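Local coordinates for protein 3-oxosteroid 1-dehydrogenase (Sterolibacterium denitrificans, PDB 7P18) that probably catalyses the FAD-dependent 1,2-dehydrogenation of 3-oxosteroids to 3-oxo-Delta(1)-steroids, with transfer of the electrons to an acceptor, at residues S325-P329 with W412-V416; Q354-N358 with A369-N373; F456-G460 with N475-A479. All coordinates share one frame; numbering follows the deposited sequence.

All three contacts lie in the part of the chain that follows residue 320, away from the annotated FAD and steroid sites. Interaction 1 joins strand 320-326 and the residues after it to the loop before strand 418-420; interaction 2, which falls within the chain between those two segments, folds a loop onto helix 363-377; interaction 3 comes later and joins the loops on either side of helix 462-466. The centres of interactions 2 and 3 are about 16 Å apart, and the two touch where Arg355, Phe356 and Asn358 pack on Phe456 and Lys458. Interaction 1 stands apart, its centre about 22 and 27 Å from theirs. Interactions 1 and 2 border the antiparallel sheet that includes strand 486-502, and interaction 3's second loop leads into that strand.

Interaction 1: residues S325-P329 with W412-V416; sequences SIHVP and WLGKV
Pro329 wedges its ring against Val416 and Trp412. The pair Pro329 CD and Val416 CG2 is tight at 3.4 Å, and the same methyl lies over one face of the indole, offset toward its rim. Val416 sets it there by turning CG1 anti to the backbone N (chi1 170°), which leaves CG2 beside that nitrogen. Pro329 CG meets the start of the lysine chain, Lys415 CB, at 3.8 Å, and the rest of Lys415 leads away, as suits a charged residue at the surface. The contact joins the segment that continues from strand 320-326 of the antiparallel sheet to the loop that enters strand 418-420; Val328 and Val416 both also pack on Pro399. Val328 CG1, anti to its own N (chi1 -178°), reaches the six-membered ring at Trp412 CZ2, 4.1 Å away. With no direct hydrogen bond across, water serves the polar atoms: one molecule sits 2.7 Å from His327 O and 2.6 Å from Lys415 O. A second, in the indole plane, accepts from Trp412 NE1 at 2.9 Å and donates to Pro329 O at 2.7 Å.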
ATOM      1  N   SER A 325       6.546 -10.889  -1.260  1.00 20.52           N
ATOM      2  CA  SER A 325       7.224 -10.367  -0.048  1.00 20.08           C
ATOM      3  C   SER A 325       8.380 -11.290   0.369  1.00 21.46           C
ATOM      4  O   SER A 325       8.363 -12.487   0.015  1.00 23.52           O
ATOM      5  CB  SER A 325       6.277 -10.151   1.115  1.00 22.07           C
ATOM      6  OG  SER A 325       5.904 -11.412   1.653  1.00 20.07           O
ATOM      7  N   ILE A 326       9.306 -10.706   1.126  1.00 22.30           N
ATOM      8  CA  ILE A 326      10.619 -11.312   1.521  1.00 23.48           C
ATOM      9  C   ILE A 326      10.753 -11.277   3.047  1.00 20.94           C
ATOM     10  O   ILE A 326      10.696 -10.174   3.663  1.00 22.93           O
ATOM     11  CB  ILE A 326      11.791 -10.529   0.893  1.00 24.50           C
ATOM     12  CG1 ILE A 326      11.708 -10.458  -0.632  1.00 23.38           C
ATOM     13  CG2 ILE A 326      13.145 -11.076   1.356  1.00 24.88           C
ATOM     14  CD1 ILE A 326      11.700 -11.771  -1.323  1.00 22.99           C
ATOM     15  N   HIS A 327      11.071 -12.435   3.609  1.00 23.07           N
ATOM     16  CA  HIS A 327      11.356 -12.596   5.048  1.00 22.76           C
ATOM     17  C   HIS A 327      12.719 -11.940   5.313  1.00 21.82           C
ATOM     18  O   HIS A 327      13.689 -12.219   4.544  1.00 20.95           O
ATOM     19  CB  HIS A 327      11.366 -14.063   5.439  1.00 22.73           C
ATOM     20  CG  HIS A 327      11.990 -14.294   6.767  1.00 26.17           C
ATOM     21  ND1 HIS A 327      11.376 -13.941   7.945  1.00 26.35           N
ATOM     22  CD2 HIS A 327      13.199 -14.792   7.088  1.00 31.26           C
ATOM     23  CE1 HIS A 327      12.195 -14.204   8.942  1.00 30.51           C
ATOM     24  NE2 HIS A 327      13.318 -14.727   8.444  1.00 30.70           N
ATOM     25  N   VAL A 328      12.753 -11.076   6.299  1.00 22.07           N
ATOM     26  CA  VAL A 328      14.005 -10.507   6.860  1.00 25.58           C
ATOM     27  C   VAL A 328      14.116 -10.907   8.318  1.00 24.29           C
ATOM     28  O   VAL A 328      13.294 -10.499   9.137  1.00 24.99           O
ATOM     29  CB  VAL A 328      14.060  -8.990   6.714  1.00 27.09           C
ATOM     30  CG1 VAL A 328      15.373  -8.439   7.245  1.00 30.02           C
ATOM     31  CG2 VAL A 328      13.867  -8.618   5.252  1.00 29.36           C
ATOM     32  N   PRO A 329      15.193 -11.630   8.702  1.00 23.96           N
ATOM     33  CA  PRO A 329      15.373 -12.013  10.118  1.00 26.43           C
ATOM     34  C   PRO A 329      15.283 -10.805  11.057  1.00 26.01           C
ATOM     35  O   PRO A 329      15.817  -9.764  10.787  1.00 26.99           O
ATOM     36  CB  PRO A 329      16.759 -12.677  10.152  1.00 26.40           C
ATOM     37  CG  PRO A 329      16.949 -13.181   8.721  1.00 27.40           C
ATOM     38  CD  PRO A 329      16.262 -12.150   7.838  1.00 24.67           C
ATOM     39  N   TRP A 412      22.665 -13.473   6.528  1.00 31.56           N
ATOM     40  CA  TRP A 412      21.493 -13.516   5.604  1.00 30.82           C
ATOM     41  C   TRP A 412      21.552 -14.717   4.661  1.00 28.28           C
ATOM     42  O   TRP A 412      20.538 -14.992   4.000  1.00 24.98           O
ATOM     43  CB  TRP A 412      21.368 -12.191   4.841  1.00 29.72           C
ATOM     44  CG  TRP A 412      20.611 -11.158   5.611  1.00 29.95           C
ATOM     45  CD1 TRP A 412      20.142 -11.238   6.890  1.00 26.84           C
ATOM     46  CD2 TRP A 412      20.326  -9.824   5.162  1.00 29.24           C
ATOM     47  NE1 TRP A 412      19.561 -10.059   7.250  1.00 31.66           N
ATOM     48  CE2 TRP A 412      19.662  -9.169   6.211  1.00 30.15           C
ATOM     49  CE3 TRP A 412      20.584  -9.133   3.969  1.00 31.42           C
ATOM     50  CZ2 TRP A 412      19.228  -7.844   6.095  1.00 32.13           C
ATOM     51  CZ3 TRP A 412      20.149  -7.834   3.849  1.00 32.92           C
ATOM     52  CH2 TRP A 412      19.472  -7.204   4.898  1.00 32.55           C
ATOM     53  N   LEU A 413      22.688 -15.408   4.584  1.00 27.56           N
ATOM     54  CA  LEU A 413      22.816 -16.572   3.673  1.00 29.23           C
ATOM     55  C   LEU A 413      21.846 -17.676   4.116  1.00 29.17           C
ATOM     56  O   LEU A 413      21.810 -17.991   5.295  1.00 30.33           O
ATOM     57  CB  LEU A 413      24.273 -17.053   3.674  1.00 30.49           C
ATOM     58  CG  LEU A 413      24.599 -18.156   2.684  1.00 30.07           C
ATOM     59  CD1 LEU A 413      24.512 -17.623   1.246  1.00 31.29           C
ATOM     60  CD2 LEU A 413      26.008 -18.712   2.981  1.00 34.42           C
ATOM     61  N   GLY A 414      21.028 -18.173   3.190  1.00 25.97           N
ATOM     62  CA  GLY A 414      19.969 -19.161   3.422  1.00 25.61           C
ATOM     63  C   GLY A 414      18.785 -18.588   4.178  1.00 26.01           C
ATOM     64  O   GLY A 414      17.866 -19.368   4.493  1.00 26.26           O
ATOM     65  N   LYS A 415      18.764 -17.279   4.458  1.00 27.02           N
ATOM     66  CA  LYS A 415      17.600 -16.639   5.148  1.00 27.51           C
ATOM     67  C   LYS A 415      16.939 -15.581   4.237  1.00 25.68           C
ATOM     68  O   LYS A 415      15.707 -15.670   4.017  1.00 27.45           O
ATOM     69  CB  LYS A 415      18.060 -15.993   6.452  1.00 25.85           C
ATOM     70  CG  LYS A 415      18.917 -16.871   7.358  1.00 30.80           C
ATOM     71  CD  LYS A 415      18.201 -18.053   7.925  1.00 31.89           C
ATOM     72  CE  LYS A 415      19.074 -18.836   8.895  1.00 35.01           C
ATOM     73  NZ  LYS A 415      18.313 -19.985   9.420  1.00 36.02           N
ATOM     74  N   VAL A 416      17.734 -14.645   3.712  1.00 24.70           N
ATOM     75  CA  VAL A 416      17.253 -13.562   2.783  1.00 24.80           C
ATOM     76  C   VAL A 416      17.635 -13.921   1.340  1.00 26.72           C
ATOM     77  O   VAL A 416      16.887 -13.618   0.397  1.00 23.56           O
ATOM     78  CB  VAL A 416      17.822 -12.211   3.219  1.00 24.83           C
ATOM     79  CG1 VAL A 416      17.555 -11.139   2.172  1.00 29.42           C
ATOM     80  CG2 VAL A 416      17.318 -11.792   4.578  1.00 26.90           C
TER
HETATM   81  O   HOH W   1      13.706 -14.410   2.910  1.00 24.85           O
HETATM   82  O   HOH W   2      18.168  -9.157   9.636  1.00 29.95           O

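Interaction 2: residues Q354-N358 with A369-N373; sequences QRFIN and AMYEN
Phe356, in the loop leading from strand 347-349 to helix 363-377, turns back onto that same helix and packs against Ala369, Met370 and Asn373. These residues sit one turn apart or next to one another, so the ring meets a single side of the helix. Phe356 CG lies between its backbone N and carbonyl carbon (chi1 57°), and this swings the ring toward the helix backbone. Its CE1 comes to 3.8 Å from Met370 CA, while CD1 is 3.7 Å from Ala369 O, an oxygen that already accepts the helical bond from Asn373 N. The Met370 chain crosses the far end of the ring, with CG 4.1 Å from Phe356 CE1.

At the other end the amide of Asn373 stacks on the phenyl group, the two planes only 13° apart, with Asn373 CG 3.8 Å from Phe356 CG. The flat amide can do this because CG is anti to the backbone N (chi1 -171°), and its polar ends are still satisfied: OD1 is bonded to Ser377 OG and Asn350 ND2, which fix its rotation, and ND2 gives a hydrogen to a water 3.1 Å away that in turn donates to Gln354 OE1. One residue on from the phenylalanine, Ile357 CD1 rests on Ala369 CB at 3.5 Å; the small alanine lets the loop come this near.

Phe356 also touches Val348 and Met370 reaches Ala493, so apolar packing carries on from the helix to two strands. Strand 347-349 pairs antiparallel with 383-387, and the arrangement is that of a helix inserted in the connection between two neighbouring antiparallel strands, its incoming loop folded against its flank.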
ATOM      1  N   GLN A 354       9.800 -23.228 -13.984  1.00 29.88           N
ATOM      2  CA  GLN A 354       9.130 -22.576 -15.140  1.00 30.26           C
ATOM      3  C   GLN A 354       8.654 -21.184 -14.718  1.00 28.78           C
ATOM      4  O   GLN A 354       8.175 -21.029 -13.552  1.00 27.10           O
ATOM      5  CB  GLN A 354       7.914 -23.367 -15.624  1.00 35.41           C
ATOM      6  CG  GLN A 354       8.145 -24.851 -15.902  1.00 41.48           C
ATOM      7  CD  GLN A 354       6.802 -25.559 -15.831  1.00 49.42           C
ATOM      8  OE1 GLN A 354       5.967 -25.326 -14.942  1.00 57.88           O
ATOM      9  NE2 GLN A 354       6.560 -26.444 -16.774  1.00 50.87           N
ATOM     10  N   ARG A 355       8.695 -20.228 -15.646  1.00 27.26           N
ATOM     11  CA  ARG A 355       8.050 -18.902 -15.461  1.00 27.40           C
ATOM     12  C   ARG A 355       6.536 -19.046 -15.588  1.00 24.79           C
ATOM     13  O   ARG A 355       6.080 -19.917 -16.359  1.00 25.22           O
ATOM     14  CB  ARG A 355       8.603 -17.877 -16.460  1.00 25.94           C
ATOM     15  CG  ARG A 355      10.055 -17.510 -16.201  1.00 28.44           C
ATOM     16  CD  ARG A 355      10.584 -16.582 -17.290  1.00 31.04           C
ATOM     17  NE  ARG A 355       9.880 -15.305 -17.315  1.00 28.47           N
ATOM     18  CZ  ARG A 355       9.304 -14.748 -18.381  1.00 28.43           C
ATOM     19  NH1 ARG A 355       9.332 -15.339 -19.563  1.00 26.26           N
ATOM     20  NH2 ARG A 355       8.678 -13.583 -18.255  1.00 28.47           N
ATOM     21  N   PHE A 356       5.755 -18.192 -14.907  1.00 24.06           N
ATOM     22  CA  PHE A 356       4.262 -18.267 -14.960  1.00 22.53           C
ATOM     23  C   PHE A 356       3.626 -16.878 -14.986  1.00 23.56           C
ATOM     24  O   PHE A 356       2.359 -16.799 -15.163  1.00 24.29           O
ATOM     25  CB  PHE A 356       3.698 -19.072 -13.792  1.00 22.89           C
ATOM     26  CG  PHE A 356       4.070 -18.593 -12.422  1.00 21.52           C
ATOM     27  CD1 PHE A 356       3.300 -17.663 -11.773  1.00 21.60           C
ATOM     28  CD2 PHE A 356       5.215 -19.055 -11.789  1.00 22.61           C
ATOM     29  CE1 PHE A 356       3.663 -17.202 -10.522  1.00 22.67           C
ATOM     30  CE2 PHE A 356       5.595 -18.582 -10.550  1.00 24.78           C
ATOM     31  CZ  PHE A 356       4.811 -17.644  -9.910  1.00 23.96           C
ATOM     32  N   ILE A 357       4.443 -15.831 -14.816  1.00 24.36           N
ATOM     33  CA  ILE A 357       3.966 -14.431 -14.685  1.00 25.74           C
ATOM     34  C   ILE A 357       5.003 -13.479 -15.272  1.00 24.79           C
ATOM     35  O   ILE A 357       6.203 -13.637 -14.996  1.00 24.98           O
ATOM     36  CB  ILE A 357       3.635 -14.093 -13.220  1.00 24.03           C
ATOM     37  CG1 ILE A 357       2.990 -12.714 -13.059  1.00 25.25           C
ATOM     38  CG2 ILE A 357       4.837 -14.244 -12.271  1.00 25.82           C
ATOM     39  CD1 ILE A 357       1.653 -12.539 -13.741  1.00 27.32           C
ATOM     40  N   ASN A 358       4.505 -12.441 -15.957  1.00 22.98           N
ATOM     41  CA  ASN A 358       5.271 -11.203 -16.228  1.00 23.82           C
ATOM     42  C   ASN A 358       5.898 -10.732 -14.922  1.00 22.22           C
ATOM     43  O   ASN A 358       5.152 -10.321 -14.010  1.00 25.92           O
ATOM     44  CB  ASN A 358       4.411 -10.137 -16.913  1.00 23.29           C
ATOM     45  CG  ASN A 358       5.139  -8.821 -17.138  1.00 25.22           C
ATOM     46  OD1 ASN A 358       6.331  -8.699 -16.877  1.00 24.78           O
ATOM     47  ND2 ASN A 358       4.417  -7.828 -17.642  1.00 24.70           N
ATOM     48  N   ALA A 369      -1.528 -14.452  -9.624  1.00 22.98           N
ATOM     49  CA  ALA A 369      -0.922 -15.412 -10.558  1.00 22.14           C
ATOM     50  C   ALA A 369      -0.176 -16.487  -9.760  1.00 21.79           C
ATOM     51  O   ALA A 369      -0.106 -17.608 -10.278  1.00 23.01           O
ATOM     52  CB  ALA A 369       0.007 -14.716 -11.532  1.00 21.05           C
ATOM     53  N   MET A 370       0.404 -16.152  -8.611  1.00 21.26           N
ATOM     54  CA  MET A 370       1.089 -17.175  -7.741  1.00 24.21           C
ATOM     55  C   MET A 370       0.038 -18.228  -7.331  1.00 24.98           C
ATOM     56  O   MET A 370       0.281 -19.438  -7.502  1.00 22.65           O
ATOM     57  CB  MET A 370       1.716 -16.542  -6.504  1.00 22.73           C
ATOM     58  CG  MET A 370       2.916 -15.651  -6.804  1.00 22.54           C
ATOM     59  SD  MET A 370       3.528 -14.808  -5.401  1.00 23.06           S
ATOM     60  CE  MET A 370       4.143 -16.144  -4.369  1.00 21.38           C
ATOM     61  N   TYR A 371      -1.134 -17.784  -6.894  1.00 23.71           N
ATOM     62  CA  TYR A 371      -2.237 -18.708  -6.489  1.00 24.50           C
ATOM     63  C   TYR A 371      -2.721 -19.474  -7.707  1.00 24.73           C
ATOM     64  O   TYR A 371      -2.983 -20.695  -7.616  1.00 24.87           O
ATOM     65  CB  TYR A 371      -3.343 -17.972  -5.739  1.00 22.51           C
ATOM     66  CG  TYR A 371      -3.038 -17.694  -4.294  1.00 23.28           C
ATOM     67  CD1 TYR A 371      -3.045 -18.713  -3.341  1.00 23.53           C
ATOM     68  CD2 TYR A 371      -2.675 -16.431  -3.863  1.00 22.78           C
ATOM     69  CE1 TYR A 371      -2.757 -18.459  -2.009  1.00 22.03           C
ATOM     70  CE2 TYR A 371      -2.401 -16.155  -2.541  1.00 23.87           C
ATOM     71  CZ  TYR A 371      -2.400 -17.186  -1.611  1.00 21.59           C
ATOM     72  OH  TYR A 371      -2.137 -16.887  -0.323  1.00 22.28           O
ATOM     73  N   GLU A 372      -2.851 -18.818  -8.848  1.00 25.46           N
ATOM     74  CA  GLU A 372      -3.362 -19.478 -10.069  1.00 24.59           C
ATOM     75  C   GLU A 372      -2.383 -20.577 -10.483  1.00 29.02           C
ATOM     76  O   GLU A 372      -2.845 -21.720 -10.781  1.00 25.61           O
ATOM     77  CB  GLU A 372      -3.588 -18.470 -11.195  1.00 30.65           C
ATOM     78  CG  GLU A 372      -4.380 -19.024 -12.352  1.00 37.49           C
ATOM     79  CD  GLU A 372      -3.640 -19.913 -13.334  1.00 49.94           C
ATOM     80  OE1 GLU A 372      -2.369 -19.848 -13.369  1.00 57.44           O
ATOM     81  OE2 GLU A 372      -4.337 -20.684 -14.068  1.00 57.55           O
ATOM     82  N   ASN A 373      -1.078 -20.298 -10.510  1.00 24.28           N
ATOM     83  CA  ASN A 373      -0.095 -21.348 -10.902  1.00 25.57           C
ATOM     84  C   ASN A 373       0.016 -22.425  -9.801  1.00 24.40           C
ATOM     85  O   ASN A 373       0.197 -23.590 -10.156  1.00 24.87           O
ATOM     86  CB  ASN A 373       1.270 -20.775 -11.229  1.00 25.77           C
ATOM     87  CG  ASN A 373       2.154 -21.848 -11.819  1.00 25.35           C
ATOM     88  OD1 ASN A 373       2.978 -22.411 -11.120  1.00 27.86           O
ATOM     89  ND2 ASN A 373       1.931 -22.161 -13.080  1.00 24.81           N
TER
HETATM   90  O   HOH W   3       2.915 -24.822 -14.371  1.00 40.21           O

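Interaction 3: residues F456-G460 with N475-A479; sequences FDKGG and NPCLA
Lys458 and Gly459 meet Asn475 and Cys477 where two beta turns come together, nearest at Gly459 and Cys477. Gly459 is the third residue of a type II turn from Asp457 to Gly460, and its positive phi (82°) is one reason for glycine; the other is space, since Gly459 CA lies 3.6 Å from both Asn475 OD1 and Cys477 SG, and a beta carbon would run into the amide oxygen.

The amide of Asn475 is used at both ends. OD1 accepts from Cys477 N at 2.9 Å, an Asx turn that overlaps the type I turn from Asn475 to Leu478. ND2 gives a nearly straight bond (159°) to a lone pair of Lys458 O at 3.0 Å, and it also bonds Gly451 O. With an alanine here, Lys458 O, Gly451 O and Cys477 N are likely to lose the amide partner that each now has, and a gap would probably open beside Gly459.

Lys458 stretches its whole chain alongside Cys477, with CG anti to the backbone N (chi1 -170°). Its CE passes 3.7 Å from Cys477 CB, and NZ ends 2.9 Å from Cys477 O, lying in the carbonyl plane. Arg341 O is a second acceptor, so the buried ammonium is held among backbone oxygens, which would be expected to favour its charged form. Leu478 CD2 touches Lys458 CD at 4.1 Å.

Beyond this close-set middle the contact gives way to the surface: Asp457 and Gly460 are exposed and touch nothing opposite, and Pro476 hardly takes part. The two loops flank helix 462-466, whose Asp464 takes the bond from Gly459 N, while Ala479 O accepts from Asn444 of helix 434-450, in the loop that goes on to strand 486-502.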
ATOM      1  N   PHE A 456       5.458 -13.901 -21.612  1.00 26.63           N
ATOM      2  CA  PHE A 456       4.669 -12.970 -20.753  1.00 28.23           C
ATOM      3  C   PHE A 456       4.877 -11.482 -21.101  1.00 28.12           C
ATOM      4  O   PHE A 456       4.338 -10.644 -20.343  1.00 25.61           O
ATOM      5  CB  PHE A 456       4.970 -13.286 -19.293  1.00 27.20           C
ATOM      6  CG  PHE A 456       4.647 -14.714 -18.932  1.00 27.72           C
ATOM      7  CD1 PHE A 456       3.329 -15.143 -18.893  1.00 28.21           C
ATOM      8  CD2 PHE A 456       5.657 -15.641 -18.720  1.00 28.59           C
ATOM      9  CE1 PHE A 456       3.028 -16.466 -18.610  1.00 28.64           C
ATOM     10  CE2 PHE A 456       5.365 -16.964 -18.432  1.00 29.50           C
ATOM     11  CZ  PHE A 456       4.045 -17.367 -18.351  1.00 29.07           C
ATOM     12  N   ASP A 457       5.609 -11.156 -22.165  1.00 26.85           N
ATOM     13  CA  ASP A 457       5.760  -9.780 -22.690  1.00 27.59           C
ATOM     14  C   ASP A 457       6.250  -8.804 -21.614  1.00 24.98           C
ATOM     15  O   ASP A 457       5.855  -7.609 -21.656  1.00 25.31           O
ATOM     16  CB  ASP A 457       4.455  -9.309 -23.353  1.00 31.80           C
ATOM     17  CG  ASP A 457       4.662  -8.117 -24.284  1.00 33.03           C
ATOM     18  OD1 ASP A 457       5.744  -8.045 -24.928  1.00 33.31           O
ATOM     19  OD2 ASP A 457       3.767  -7.255 -24.332  1.00 37.06           O
ATOM     20  N   LYS A 458       7.180  -9.214 -20.723  1.00 24.82           N
ATOM     21  CA  LYS A 458       7.798  -8.252 -19.772  1.00 22.28           C
ATOM     22  C   LYS A 458       8.386  -7.070 -20.563  1.00 24.60           C
ATOM     23  O   LYS A 458       9.043  -7.319 -21.599  1.00 25.59           O
ATOM     24  CB  LYS A 458       8.891  -8.871 -18.918  1.00 23.86           C
ATOM     25  CG  LYS A 458       9.356  -7.970 -17.799  1.00 23.02           C
ATOM     26  CD  LYS A 458      10.570  -8.514 -17.062  1.00 22.75           C
ATOM     27  CE  LYS A 458      10.924  -7.635 -15.902  1.00 21.51           C
ATOM     28  NZ  LYS A 458      12.267  -7.903 -15.357  1.00 24.30           N
ATOM     29  N   GLY A 459       8.089  -5.833 -20.129  1.00 23.04           N
ATOM     30  CA  GLY A 459       8.606  -4.598 -20.755  1.00 23.55           C
ATOM     31  C   GLY A 459       7.803  -4.193 -21.986  1.00 26.30           C
ATOM     32  O   GLY A 459       8.243  -3.241 -22.682  1.00 26.80           O
ATOM     33  N   GLY A 460       6.658  -4.824 -22.246  1.00 24.42           N
ATOM     34  CA  GLY A 460       5.839  -4.568 -23.450  1.00 25.12           C
ATOM     35  C   GLY A 460       4.948  -3.333 -23.354  1.00 26.39           C
ATOM     36  O   GLY A 460       4.178  -3.071 -24.303  1.00 27.59           O
ATOM     37  N   ASN A 475      15.068  -3.611 -24.647  1.00 33.19           N
ATOM     38  CA  ASN A 475      13.991  -3.650 -23.608  1.00 28.13           C
ATOM     39  C   ASN A 475      14.629  -3.396 -22.247  1.00 27.12           C
ATOM     40  O   ASN A 475      15.437  -4.211 -21.788  1.00 26.53           O
ATOM     41  CB  ASN A 475      13.263  -4.986 -23.755  1.00 27.72           C
ATOM     42  CG  ASN A 475      12.068  -5.161 -22.847  1.00 28.55           C
ATOM     43  OD1 ASN A 475      12.066  -4.662 -21.713  1.00 26.46           O
ATOM     44  ND2 ASN A 475      11.113  -5.948 -23.325  1.00 25.34           N
ATOM     45  N   PRO A 476      14.283  -2.294 -21.535  1.00 24.96           N
ATOM     46  CA  PRO A 476      14.935  -1.950 -20.273  1.00 23.93           C
ATOM     47  C   PRO A 476      14.589  -2.938 -19.147  1.00 23.06           C
ATOM     48  O   PRO A 476      15.125  -2.788 -18.076  1.00 24.83           O
ATOM     49  CB  PRO A 476      14.401  -0.562 -19.915  1.00 24.23           C
ATOM     50  CG  PRO A 476      13.066  -0.509 -20.611  1.00 28.51           C
ATOM     51  CD  PRO A 476      13.195  -1.361 -21.855  1.00 25.21           C
ATOM     52  N   CYS A 477      13.664  -3.862 -19.406  1.00 24.90           N
ATOM     53  CA  CYS A 477      13.217  -4.883 -18.415  1.00 25.92           C
ATOM     54  C   CYS A 477      13.909  -6.234 -18.641  1.00 28.21           C
ATOM     55  O   CYS A 477      13.662  -7.167 -17.804  1.00 25.02           O
ATOM     56  CB  CYS A 477      11.696  -5.085 -18.495  1.00 23.58           C
ATOM     57  SG  CYS A 477      10.774  -3.602 -18.027  1.00 23.38           S
ATOM     58  N   LEU A 478      14.680  -6.427 -19.724  1.00 26.19           N
ATOM     59  CA  LEU A 478      15.218  -7.770 -20.056  1.00 26.98           C
ATOM     60  C   LEU A 478      16.752  -7.691 -20.209  1.00 32.51           C
ATOM     61  O   LEU A 478      17.239  -6.841 -20.992  1.00 29.48           O
ATOM     62  CB  LEU A 478      14.594  -8.296 -21.340  1.00 28.91           C
ATOM     63  CG  LEU A 478      13.104  -8.629 -21.302  1.00 25.77           C
ATOM     64  CD1 LEU A 478      12.625  -9.020 -22.687  1.00 27.21           C
ATOM     65  CD2 LEU A 478      12.811  -9.738 -20.289  1.00 25.28           C
ATOM     66  N   ALA A 479      17.495  -8.519 -19.471  1.00 29.71           N
ATOM     67  CA  ALA A 479      18.971  -8.668 -19.648  1.00 28.51           C
ATOM     68  C   ALA A 479      19.348 -10.128 -19.476  1.00 32.45           C
ATOM     69  O   ALA A 479      18.630 -10.903 -18.832  1.00 29.17           O
ATOM     70  CB  ALA A 479      19.757  -7.760 -18.713  1.00 25.64           C
TER